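Local atomic coordinates of sortase (Actinomyces oris, PDB entry 2XWG), a protein that probably acts as a class C sortase, a cysteine transpeptidase that links pilin subunits into fimbriae at the bacterial cell surface. Residues D76-S81 with I211-Y216. Sequence-based numbering, arbitrary orientation.
Sequences DPWLES and ITCTPY. With CA (calcium ion), chain F.
D76 O accepts two hydrogen bonds, from L79 N at 3.2 Å and from a calcium-bound water at 3.0 Å. The backbone N of W78 donates to OD2 of D76 at 3.0 Å and reaches it from above the carboxylate plane. This is an Asx turn at the base of the W78 side chain. The other carboxylate oxygen, OD1, forms a salt bridge with R222. With CG anti to its own carbonyl carbon (chi1 -67°), W78 lays its indole over C213. C213 SG lies over one face of the W78 ring, 3.6 Å from the centroid of the six-membered ring and 14° off its normal. The opposite face is backed by P77 CB, offset toward the rim. At the ring edge, W78 CH2 is 3.7 Å from I211 O, and W78 CZ3 packs on I211 CG1 at 4.1 Å. Replacing W78 with an alanine would probably uncover the sulfur and leave a gap beside I211. Further along the loop, P77 O binds the calcium ion at 2.5 Å, with E80 O, T120 and two waters. C213 is the predicted acyl-thioester cysteine, and the predicted acid-base residue H151 also meets the indole. This is the Asp-Pro-aromatic lid of pilus-type class C sortases, closed over the active site.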
loop_
_atom_site.group_PDB
_atom_site.type_symbol
_atom_site.label_atom_id
_atom_site.label_comp_id
_atom_site.label_asym_id
_atom_site.label_seq_id
_atom_site.Cartn_x
_atom_site.Cartn_y
_atom_site.Cartn_z
ATOM N N ASP A 76 4.135 -12.793 0.119
ATOM C CA ASP A 76 5.116 -11.701 0.128
ATOM C C ASP A 76 5.152 -10.926 -1.209
ATOM O O ASP A 76 5.098 -11.523 -2.292
ATOM C CB ASP A 76 6.504 -12.247 0.461
ATOM C CG ASP A 76 7.573 -11.156 0.560
ATOM O OD1 ASP A 76 7.525 -10.304 1.488
ATOM O OD2 ASP A 76 8.498 -11.184 -0.273
ATOM N N PRO A 77 5.238 -9.589 -1.134
ATOM C CA PRO A 77 5.301 -8.776 -2.357
ATOM C C PRO A 77 6.479 -9.130 -3.269
ATOM O O PRO A 77 6.373 -8.930 -4.474
ATOM C CB PRO A 77 5.445 -7.343 -1.819
ATOM C CG PRO A 77 4.814 -7.393 -0.455
ATOM C CD PRO A 77 5.184 -8.752 0.082
ATOM N N TRP A 78 7.564 -9.656 -2.706
ATOM C CA TRP A 78 8.779 -9.922 -3.474
ATOM C C TRP A 78 8.951 -11.370 -3.909
ATOM O O TRP A 78 9.943 -11.718 -4.538
ATOM C CB TRP A 78 10.015 -9.469 -2.690
ATOM C CG TRP A 78 10.081 -7.973 -2.527
ATOM C CD1 TRP A 78 10.775 -7.087 -3.311
ATOM C CD2 TRP A 78 9.408 -7.185 -1.538
ATOM N NE1 TRP A 78 10.582 -5.804 -2.855
ATOM C CE2 TRP A 78 9.750 -5.837 -1.770
ATOM C CE3 TRP A 78 8.562 -7.489 -0.476
ATOM C CZ2 TRP A 78 9.277 -4.800 -0.980
ATOM C CZ3 TRP A 78 8.093 -6.454 0.315
ATOM C CH2 TRP A 78 8.451 -5.126 0.056
ATOM N N LEU A 79 7.989 -12.214 -3.575
ATOM C CA LEU A 79 8.009 -13.588 -4.042
ATOM C C LEU A 79 8.009 -13.560 -5.560
ATOM O O LEU A 79 8.985 -13.944 -6.221
ATOM C CB LEU A 79 6.756 -14.326 -3.572
ATOM C CG LEU A 79 6.792 -15.817 -3.901
ATOM C CD1 LEU A 79 7.768 -16.498 -2.934
ATOM C CD2 LEU A 79 5.419 -16.467 -3.832
ATOM N N GLU A 80 6.891 -13.089 -6.094
ATOM C CA GLU A 80 6.688 -12.982 -7.526
ATOM C C GLU A 80 7.216 -11.645 -8.074
ATOM O O GLU A 80 7.040 -10.589 -7.461
ATOM C CB GLU A 80 5.199 -13.149 -7.837
ATOM C CG GLU A 80 4.891 -13.228 -9.315
ATOM C CD GLU A 80 5.901 -14.101 -10.055
ATOM O OE1 GLU A 80 6.541 -14.967 -9.391
ATOM O OE2 GLU A 80 6.054 -13.913 -11.292
ATOM N N SER A 81 7.884 -11.684 -9.218
ATOM C CA SER A 81 8.409 -10.448 -9.787
ATOM C C SER A 81 7.602 -9.982 -10.999
ATOM O O SER A 81 7.754 -8.849 -11.444
ATOM C CB SER A 81 9.881 -10.606 -10.174
ATOM O OG SER A 81 10.007 -11.309 -11.396
ATOM N N ILE A 211 5.071 -1.512 3.622
ATOM C CA ILE A 211 6.009 -2.602 3.817
ATOM C C ILE A 211 7.250 -2.465 2.957
ATOM O O ILE A 211 7.153 -2.147 1.791
ATOM C CB ILE A 211 5.347 -3.944 3.530
ATOM C CG1 ILE A 211 6.336 -5.088 3.752
ATOM C CG2 ILE A 211 4.823 -3.981 2.119
ATOM C CD1 ILE A 211 5.688 -6.463 3.679
ATOM N N THR A 212 8.422 -2.702 3.542
ATOM C CA THR A 212 9.664 -2.722 2.782
ATOM C C THR A 212 10.532 -3.915 3.197
ATOM O O THR A 212 10.177 -4.675 4.104
ATOM C CB THR A 212 10.443 -1.437 2.995
ATOM O OG1 THR A 212 11.579 -1.423 2.132
ATOM C CG2 THR A 212 10.918 -1.366 4.391
ATOM N N CYS A 213 11.660 -4.103 2.523
ATOM C CA CYS A 213 12.590 -5.151 2.908
ATOM C C CYS A 213 13.576 -4.646 3.929
ATOM O O CYS A 213 13.847 -3.446 3.997
ATOM C CB CYS A 213 13.328 -5.655 1.692
ATOM S SG CYS A 213 12.218 -6.552 0.671
ATOM N N THR A 214 14.107 -5.563 4.729
ATOM C CA THR A 214 15.049 -5.212 5.788
ATOM C C THR A 214 15.821 -6.446 6.228
ATOM O O THR A 214 15.295 -7.563 6.161
ATOM C CB THR A 214 14.334 -4.589 6.993
ATOM O OG1 THR A 214 15.231 -3.708 7.684
ATOM C CG2 THR A 214 13.824 -5.666 7.938
ATOM N N PRO A 215 17.093 -6.256 6.629
ATOM C CA PRO A 215 17.805 -4.965 6.626
ATOM C C PRO A 215 18.369 -4.615 5.246
ATOM O O PRO A 215 18.440 -5.485 4.368
ATOM C CB PRO A 215 18.976 -5.190 7.616
ATOM C CG PRO A 215 18.890 -6.645 8.050
ATOM C CD PRO A 215 17.971 -7.350 7.082
ATOM N N TYR A 216 18.751 -3.351 5.071
ATOM C CA TYR A 216 19.317 -2.845 3.828
ATOM C C TYR A 216 20.316 -3.841 3.270
ATOM O O TYR A 216 21.102 -4.392 4.012
ATOM C CB TYR A 216 20.005 -1.509 4.114
ATOM C CG TYR A 216 20.301 -0.634 2.913
ATOM C CD1 TYR A 216 21.393 -0.876 2.115
ATOM C CD2 TYR A 216 19.489 0.456 2.601
ATOM C CE1 TYR A 216 21.675 -0.083 1.024
ATOM C CE2 TYR A 216 19.766 1.279 1.502
ATOM C CZ TYR A 216 20.859 0.998 0.720
ATOM O OH TYR A 216 21.164 1.801 -0.356
HETATM CA CA CA F . 5.007 -9.118 -6.601
HETATM O O HOH W 1 4.167 -11.376 -5.117
HETATM O O HOH W 2 3.392 -9.880 -8.818
#